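Local structure of amphinase-2 (Rana pipiens, 2P7S) at residues T63-K68 with T99-Y104; Q73-T78 with Q89-N94. The protein cleaves RNA as a secreted, cytotoxic endonuclease of the pancreatic ribonuclease family, acting on polymeric RNA and on dinucleotides such as CpA and UpA. One frame throughout, in Å; residues are numbered along the deposited sequence.

Interaction 1: T63-K68 with T99-Y104; sequences TGRVNK and TCRDNY
With chi1 -67° the carboxylate of D102 swings to the side of its own backbone N, and chi2 -52° turns OD1 toward 63-68, where G64 N donates to D102 OD1 at 3.0 Å, meeting the oxygen from above the carboxylate plane; N67 and T99, their CG and OG1 likewise anti to the carbonyl carbon, bring their polar ends together across the sheet. G64 is held a second time by the backbone of the same residue, D102 N returning an almost straight bond to G64 O, also 3.0 Å. The other carboxylate oxygen, D102 OD2, uses its anti lone pair for the salt bridge to R101 NH1 at 2.7 Å. An alanine at D102 would remove both carboxylate bonds and would probably leave the G64 amide and the R101 guanidinium less firmly placed. Strands 65-68 and 99-101 run antiparallel, V66 and C100 forming the hydrogen-bonded pair, beside the type II' turn R101-Y104 in the ribonuclease A fold. On the face carrying R65, N67, T99 and R101, T99 OG1 donates to N67 OD1 (2.7 Å), close to H107, the probable proton donor. R101 CG lies over one face of the R65 guanidinium, toward its rim, 3.6 Å from R65 NH1, with the two guanidinium planes 68° apart; E7 and D5 form salt bridges to R65 and R101 respectively. On the opposite face, that of V66 and C100, C100 SG, disulfide-bonded to C59, lies 3.7 Å from K68 CG, where the lysine chain bends at chi2.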
ATOM      1  N   THR A  63     -11.885   2.158  16.040  1.00 37.67           N
ATOM      2  CA  THR A  63     -11.588   1.623  17.361  1.00 39.52           C
ATOM      3  C   THR A  63     -11.362   0.119  17.210  1.00 40.12           C
ATOM      4  O   THR A  63     -12.152  -0.568  16.554  1.00 40.64           O
ATOM      5  CB  THR A  63     -12.747   1.884  18.356  1.00 41.64           C
ATOM      6  OG1 THR A  63     -13.938   1.234  17.895  1.00 42.49           O
ATOM      7  CG2 THR A  63     -13.016   3.382  18.475  1.00 42.53           C
ATOM      8  N   GLY A  64     -10.279  -0.380  17.805  1.00 38.42           N
ATOM      9  CA  GLY A  64      -9.954  -1.793  17.715  1.00 39.08           C
ATOM     10  C   GLY A  64      -9.428  -2.143  16.333  1.00 39.57           C
ATOM     11  O   GLY A  64      -9.140  -1.253  15.531  1.00 38.80           O
ATOM     12  N   ARG A  65      -9.288  -3.435  16.049  1.00 39.25           N
ATOM     13  CA  ARG A  65      -8.818  -3.873  14.739  1.00 39.54           C
ATOM     14  C   ARG A  65     -10.041  -4.032  13.844  1.00 39.43           C
ATOM     15  O   ARG A  65     -10.827  -4.959  14.020  1.00 40.69           O
ATOM     16  CB  ARG A  65      -8.073  -5.205  14.849  1.00 41.79           C
ATOM     17  CG  ARG A  65      -6.734  -5.110  15.560  1.00 44.97           C
ATOM     18  CD  ARG A  65      -6.058  -6.470  15.669  1.00 47.50           C
ATOM     19  NE  ARG A  65      -4.715  -6.377  16.246  1.00 49.65           N
ATOM     20  CZ  ARG A  65      -3.671  -5.822  15.634  1.00 50.97           C
ATOM     21  NH1 ARG A  65      -3.801  -5.304  14.419  1.00 49.52           N
ATOM     22  NH2 ARG A  65      -2.490  -5.790  16.235  1.00 50.32           N
ATOM     23  N   VAL A  66     -10.201  -3.117  12.892  1.00 37.04           N
ATOM     24  CA  VAL A  66     -11.337  -3.143  11.983  1.00 35.60           C
ATOM     25  C   VAL A  66     -10.969  -2.609  10.606  1.00 34.09           C
ATOM     26  O   VAL A  66     -10.085  -1.760  10.478  1.00 32.23           O
ATOM     27  CB  VAL A  66     -12.497  -2.281  12.522  1.00 36.39           C
ATOM     28  CG1 VAL A  66     -13.103  -2.933  13.750  1.00 39.33           C
ATOM     29  CG2 VAL A  66     -11.982  -0.885  12.861  1.00 35.87           C
ATOM     30  N   ASN A  67     -11.650  -3.108   9.578  1.00 33.19           N
ATOM     31  CA  ASN A  67     -11.400  -2.654   8.215  1.00 34.33           C
ATOM     32  C   ASN A  67     -12.154  -1.356   7.977  1.00 34.49           C
ATOM     33  O   ASN A  67     -13.298  -1.211   8.410  1.00 36.67           O
ATOM     34  CB  ASN A  67     -11.860  -3.705   7.196  1.00 33.23           C
ATOM     35  CG  ASN A  67     -10.949  -4.910   7.154  1.00 32.96           C
ATOM     36  OD1 ASN A  67      -9.946  -4.972   7.869  1.00 31.90           O
ATOM     37  ND2 ASN A  67     -11.286  -5.878   6.306  1.00 32.28           N
ATOM     38  N   LYS A  68     -11.509  -0.417   7.295  1.00 33.55           N
ATOM     39  CA  LYS A  68     -12.114   0.877   6.991  1.00 34.74           C
ATOM     40  C   LYS A  68     -11.888   1.276   5.535  1.00 35.06           C
ATOM     41  O   LYS A  68     -10.802   1.072   4.993  1.00 34.63           O
ATOM     42  CB  LYS A  68     -11.515   1.967   7.892  1.00 36.36           C
ATOM     43  CG  LYS A  68     -11.822   1.822   9.379  1.00 37.12           C
ATOM     44  CD  LYS A  68     -13.301   2.048   9.659  1.00 39.99           C
ATOM     45  CE  LYS A  68     -13.586   2.060  11.159  1.00 41.41           C
ATOM     46  NZ  LYS A  68     -15.024   2.339  11.445  1.00 41.73           N
ATOM     47  N   THR A  99      -6.999  -2.326   7.036  1.00 27.11           N
ATOM     48  CA  THR A  99      -7.349  -2.760   8.381  1.00 28.48           C
ATOM     49  C   THR A  99      -6.662  -1.748   9.277  1.00 28.47           C
ATOM     50  O   THR A  99      -5.494  -1.420   9.064  1.00 26.03           O
ATOM     51  CB  THR A  99      -6.788  -4.150   8.727  1.00 28.62           C
ATOM     52  OG1 THR A  99      -7.221  -5.101   7.751  1.00 29.85           O
ATOM     53  CG2 THR A  99      -7.277  -4.586  10.106  1.00 28.71           C
ATOM     54  N   CYS A 100      -7.398  -1.243  10.258  1.00 28.65           N
ATOM     55  CA  CYS A 100      -6.865  -0.275  11.203  1.00 28.88           C
ATOM     56  C   CYS A 100      -6.715  -0.950  12.551  1.00 29.45           C
ATOM     57  O   CYS A 100      -7.448  -1.890  12.866  1.00 30.33           O
ATOM     58  CB  CYS A 100      -7.834   0.891  11.402  1.00 27.90           C
ATOM     59  SG  CYS A 100      -8.189   1.965   9.983  1.00 28.72           S
ATOM     60  N   ARG A 101      -5.753  -0.470  13.331  1.00 27.26           N
ATOM     61  CA  ARG A 101      -5.545  -0.939  14.696  1.00 30.03           C
ATOM     62  C   ARG A 101      -5.710   0.418  15.360  1.00 30.76           C
ATOM     63  O   ARG A 101      -4.758   1.193  15.452  1.00 30.41           O
ATOM     64  CB  ARG A 101      -4.129  -1.476  14.904  1.00 30.45           C
ATOM     65  CG  ARG A 101      -3.935  -2.231  16.230  1.00 35.30           C
ATOM     66  CD  ARG A 101      -3.887  -1.289  17.425  1.00 38.03           C
ATOM     67  NE  ARG A 101      -2.675  -0.472  17.424  1.00 40.22           N
ATOM     68  CZ  ARG A 101      -2.458   0.552  18.247  1.00 42.37           C
ATOM     69  NH1 ARG A 101      -3.374   0.894  19.143  1.00 41.68           N
ATOM     70  NH2 ARG A 101      -1.323   1.238  18.169  1.00 42.97           N
ATOM     71  N   ASP A 102      -6.939   0.720  15.769  1.00 30.73           N
ATOM     72  CA  ASP A 102      -7.254   2.015  16.351  1.00 30.40           C
ATOM     73  C   ASP A 102      -6.928   3.094  15.302  1.00 31.57           C
ATOM     74  O   ASP A 102      -7.482   3.069  14.198  1.00 31.28           O
ATOM     75  CB  ASP A 102      -6.463   2.240  17.647  1.00 32.35           C
ATOM     76  CG  ASP A 102      -6.894   1.295  18.768  1.00 33.25           C
ATOM     77  OD1 ASP A 102      -8.108   1.215  19.053  1.00 35.67           O
ATOM     78  OD2 ASP A 102      -6.021   0.635  19.366  1.00 34.81           O
ATOM     79  N   ASN A 103      -6.021   4.016  15.616  1.00 28.23           N
ATOM     80  CA  ASN A 103      -5.692   5.097  14.683  1.00 28.10           C
ATOM     81  C   ASN A 103      -4.585   4.807  13.663  1.00 27.10           C
ATOM     82  O   ASN A 103      -4.211   5.688  12.884  1.00 27.05           O
ATOM     83  CB  ASN A 103      -5.343   6.368  15.472  1.00 28.69           C
ATOM     84  CG  ASN A 103      -4.142   6.182  16.397  1.00 30.52           C
ATOM     85  OD1 ASN A 103      -4.005   5.155  17.077  1.00 28.88           O
ATOM     86  ND2 ASN A 103      -3.273   7.189  16.439  1.00 30.14           N
ATOM     87  N   TYR A 104      -4.079   3.578  13.649  1.00 27.28           N
ATOM     88  CA  TYR A 104      -3.000   3.207  12.727  1.00 26.37           C
ATOM     89  C   TYR A 104      -3.321   2.190  11.627  1.00 25.14           C
ATOM     90  O   TYR A 104      -3.869   1.128  11.897  1.00 24.94           O
ATOM     91  CB  TYR A 104      -1.809   2.648  13.511  1.00 27.23           C
ATOM     92  CG  TYR A 104      -1.064   3.663  14.336  1.00 28.91           C
ATOM     93  CD1 TYR A 104      -1.237   3.739  15.719  1.00 29.87           C
ATOM     94  CD2 TYR A 104      -0.190   4.561  13.729  1.00 28.92           C
ATOM     95  CE1 TYR A 104      -0.551   4.693  16.475  1.00 29.72           C
ATOM     96  CE2 TYR A 104       0.494   5.512  14.471  1.00 29.44           C
ATOM     97  CZ  TYR A 104       0.309   5.574  15.838  1.00 29.74           C
ATOM     98  OH  TYR A 104       0.985   6.532  16.552  1.00 30.81           O
TER

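Interaction 2: Q73-T78 with Q89-N94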
ATOM      1  N   GLN A  73      -9.936   9.267  -2.689  1.00 43.83           N
ATOM      2  CA  GLN A  73      -9.299   8.358  -3.637  1.00 43.60           C
ATOM      3  C   GLN A  73      -7.798   8.633  -3.686  1.00 41.88           C
ATOM      4  O   GLN A  73      -7.364   9.771  -3.504  1.00 42.40           O
ATOM      5  CB  GLN A  73      -9.876   8.547  -5.047  1.00 45.57           C
ATOM      6  CG  GLN A  73     -11.364   8.251  -5.204  1.00 48.56           C
ATOM      7  CD  GLN A  73     -11.807   8.291  -6.665  1.00 50.46           C
ATOM      8  OE1 GLN A  73     -11.399   7.454  -7.471  1.00 50.60           O
ATOM      9  NE2 GLN A  73     -12.638   9.269  -7.009  1.00 51.15           N
ATOM     10  N   PHE A  74      -7.008   7.593  -3.936  1.00 38.95           N
ATOM     11  CA  PHE A  74      -5.558   7.744  -4.033  1.00 36.43           C
ATOM     12  C   PHE A  74      -5.059   7.186  -5.358  1.00 34.89           C
ATOM     13  O   PHE A  74      -5.757   6.411  -6.009  1.00 35.91           O
ATOM     14  CB  PHE A  74      -4.840   6.995  -2.902  1.00 36.96           C
ATOM     15  CG  PHE A  74      -5.199   7.473  -1.530  1.00 35.98           C
ATOM     16  CD1 PHE A  74      -6.384   7.067  -0.923  1.00 37.25           C
ATOM     17  CD2 PHE A  74      -4.353   8.335  -0.842  1.00 35.77           C
ATOM     18  CE1 PHE A  74      -6.719   7.514   0.353  1.00 36.31           C
ATOM     19  CE2 PHE A  74      -4.679   8.789   0.433  1.00 35.77           C
ATOM     20  CZ  PHE A  74      -5.863   8.376   1.030  1.00 35.68           C
ATOM     21  N   THR A  75      -3.856   7.593  -5.750  1.00 33.59           N
ATOM     22  CA  THR A  75      -3.229   7.099  -6.974  1.00 33.47           C
ATOM     23  C   THR A  75      -2.550   5.806  -6.536  1.00 31.66           C
ATOM     24  O   THR A  75      -1.717   5.821  -5.624  1.00 27.95           O
ATOM     25  CB  THR A  75      -2.170   8.083  -7.494  1.00 35.99           C
ATOM     26  OG1 THR A  75      -2.787   9.350  -7.747  1.00 39.51           O
ATOM     27  CG2 THR A  75      -1.545   7.563  -8.780  1.00 35.80           C
ATOM     28  N   LEU A  76      -2.899   4.697  -7.187  1.00 30.14           N
ATOM     29  CA  LEU A  76      -2.377   3.384  -6.819  1.00 29.15           C
ATOM     30  C   LEU A  76      -1.672   2.586  -7.905  1.00 30.38           C
ATOM     31  O   LEU A  76      -2.195   2.435  -9.007  1.00 33.20           O
ATOM     32  CB  LEU A  76      -3.526   2.523  -6.309  1.00 28.95           C
ATOM     33  CG  LEU A  76      -4.417   3.105  -5.218  1.00 27.22           C
ATOM     34  CD1 LEU A  76      -5.709   2.304  -5.161  1.00 27.77           C
ATOM     35  CD2 LEU A  76      -3.689   3.072  -3.884  1.00 25.53           C
ATOM     36  N   THR A  77      -0.494   2.062  -7.578  1.00 25.70           N
ATOM     37  CA  THR A  77       0.253   1.224  -8.505  1.00 24.33           C
ATOM     38  C   THR A  77       0.230  -0.198  -7.962  1.00 23.34           C
ATOM     39  O   THR A  77       0.620  -0.450  -6.822  1.00 19.52           O
ATOM     40  CB  THR A  77       1.714   1.666  -8.639  1.00 24.08           C
ATOM     41  OG1 THR A  77       1.766   2.919  -9.324  1.00 23.88           O
ATOM     42  CG2 THR A  77       2.519   0.629  -9.413  1.00 25.60           C
ATOM     43  N   THR A  78      -0.246  -1.129  -8.774  1.00 23.23           N
ATOM     44  CA  THR A  78      -0.294  -2.513  -8.350  1.00 21.80           C
ATOM     45  C   THR A  78       0.718  -3.311  -9.165  1.00 20.86           C
ATOM     46  O   THR A  78       0.731  -3.232 -10.390  1.00 22.11           O
ATOM     47  CB  THR A  78      -1.722  -3.096  -8.541  1.00 22.66           C
ATOM     48  OG1 THR A  78      -2.624  -2.438  -7.642  1.00 23.64           O
ATOM     49  CG2 THR A  78      -1.736  -4.589  -8.257  1.00 23.65           C
ATOM     50  N   GLN A  89       2.542  -4.094 -14.483  1.00 26.57           N
ATOM     51  CA  GLN A  89       2.270  -2.908 -13.680  1.00 30.24           C
ATOM     52  C   GLN A  89       1.013  -2.197 -14.154  1.00 31.90           C
ATOM     53  O   GLN A  89       0.819  -1.993 -15.356  1.00 30.65           O
ATOM     54  CB  GLN A  89       3.474  -1.962 -13.783  1.00 30.85           C
ATOM     55  CG  GLN A  89       3.371  -0.648 -13.031  1.00 33.42           C
ATOM     56  CD  GLN A  89       4.704   0.101 -12.996  1.00 33.72           C
ATOM     57  OE1 GLN A  89       5.771  -0.512 -13.055  1.00 30.93           O
ATOM     58  NE2 GLN A  89       4.644   1.422 -12.872  1.00 31.81           N
ATOM     59  N   SER A  90       0.164  -1.819 -13.205  1.00 29.93           N
ATOM     60  CA  SER A  90      -1.062  -1.108 -13.529  1.00 31.19           C
ATOM     61  C   SER A  90      -1.266   0.004 -12.513  1.00 30.26           C
ATOM     62  O   SER A  90      -0.927  -0.140 -11.342  1.00 30.81           O
ATOM     63  CB  SER A  90      -2.264  -2.057 -13.507  1.00 29.99           C
ATOM     64  OG  SER A  90      -2.601  -2.420 -12.189  1.00 35.39           O
ATOM     65  N   ASN A  91      -1.807   1.118 -12.976  1.00 30.79           N
ATOM     66  CA  ASN A  91      -2.059   2.263 -12.115  0.50 31.24           C
ATOM     67  C   ASN A  91      -3.507   2.696 -12.229  1.00 32.88           C
ATOM     68  O   ASN A  91      -4.050   2.798 -13.333  1.00 29.40           O
ATOM     69  CB  ASN A  91      -1.159   3.430 -12.506  0.50 33.36           C
ATOM     70  CG  ASN A  91      -1.697   4.759 -12.022  0.50 33.43           C
ATOM     71  OD1 ASN A  91      -1.793   5.005 -10.821  0.50 35.09           O
ATOM     72  ND2 ASN A  91      -2.059   5.622 -12.960  0.50 33.15           N
ATOM     73  N   THR A  92      -4.128   2.955 -11.087  1.00 32.77           N
ATOM     74  CA  THR A  92      -5.516   3.382 -11.052  1.00 35.28           C
ATOM     75  C   THR A  92      -5.701   4.360  -9.907  1.00 36.33           C
ATOM     76  O   THR A  92      -4.847   4.476  -9.028  1.00 36.52           O
ATOM     77  CB  THR A  92      -6.467   2.197 -10.797  1.00 37.06           C
ATOM     78  OG1 THR A  92      -6.266   1.711  -9.463  1.00 37.53           O
ATOM     79  CG2 THR A  92      -6.203   1.062 -11.788  1.00 37.39           C
ATOM     80  N   THR A  93      -6.812   5.080  -9.935  1.00 38.24           N
ATOM     81  CA  THR A  93      -7.144   6.010  -8.868  1.00 38.94           C
ATOM     82  C   THR A  93      -8.401   5.376  -8.311  1.00 38.76           C
ATOM     83  O   THR A  93      -9.312   5.015  -9.065  1.00 38.37           O
ATOM     84  CB  THR A  93      -7.467   7.413  -9.396  1.00 40.61           C
ATOM     85  OG1 THR A  93      -8.594   7.341 -10.276  1.00 45.77           O
ATOM     86  CG2 THR A  93      -6.272   7.989 -10.137  1.00 38.92           C
ATOM     87  N   ASN A  94      -8.455   5.212  -6.999  1.00 37.31           N
ATOM     88  CA  ASN A  94      -9.611   4.573  -6.396  1.00 37.53           C
ATOM     89  C   ASN A  94      -9.502   4.720  -4.893  1.00 37.35           C
ATOM     90  O   ASN A  94      -8.513   5.254  -4.382  1.00 37.47           O
ATOM     91  CB  ASN A  94      -9.604   3.085  -6.759  1.00 38.26           C
ATOM     92  CG  ASN A  94     -10.973   2.442  -6.649  1.00 39.06           C
ATOM     93  OD1 ASN A  94     -11.883   2.983  -6.019  1.00 40.81           O
ATOM     94  ND2 ASN A  94     -11.122   1.272  -7.261  1.00 39.33           N
TER
HETATM   95  O   HOH W   1      -3.968   0.028  -9.096  1.00 29.62           O
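Six backbone hydrogen bonds tie 74-78 to 89-94 as antiparallel arms of a beta hairpin, two each at F74/N94, L76/T92 and T78/S90. The shortest, L76 N to T92 O at 2.7 Å, lies nearly along the C=O axis (177°). The tight part is centred on L76, whose CB rests 3.6 Å from T92 O while its branches are buried against T46, I48, I96 and T111; F74 packs beside it on I48, with N94 O near the plane of its ring at the edge. T92 is the exposed end of this same face, and beside it a water donates to L76 O (3.0 Å) and is hydrogen-bonded to T92 OG1 and T78 OG1. On the T75 and T77 face, T77 CG2 lies 3.9 Å from Q89 CG, and T77 OG1 bonds to H49. The exposed T93 is the loose contact here: T93 OG1 comes no nearer to Q73 than 4.0 Å, at OE1. The six backbone bonds thus define the hairpin's register, while the hydrogen bond from T78 OG1 to the hydroxyl of T46, a probable substrate-binding residue, is consistent with T78 helping to position T46.

How the interactions relate
The long strand 86-101 supplies one segment to each contact: 89-94 pairs with 73-78 in interaction 2, and 99-104, which begins at its end, pairs with 63-68 in interaction 1. Their centres are 22 Å apart and their nearest atoms about 9 Å, so the two do not touch, yet both belong to one mixed sheet. Along the chain, interaction 2 is nested within the loop closed by interaction 1, with strands 65-69 and 74-83 following one another. One long strand thus pairs with 65-69 near its end and with 74-83 further back, joining in a single sheet the surroundings of the probable proton donor and those of the probable substrate site.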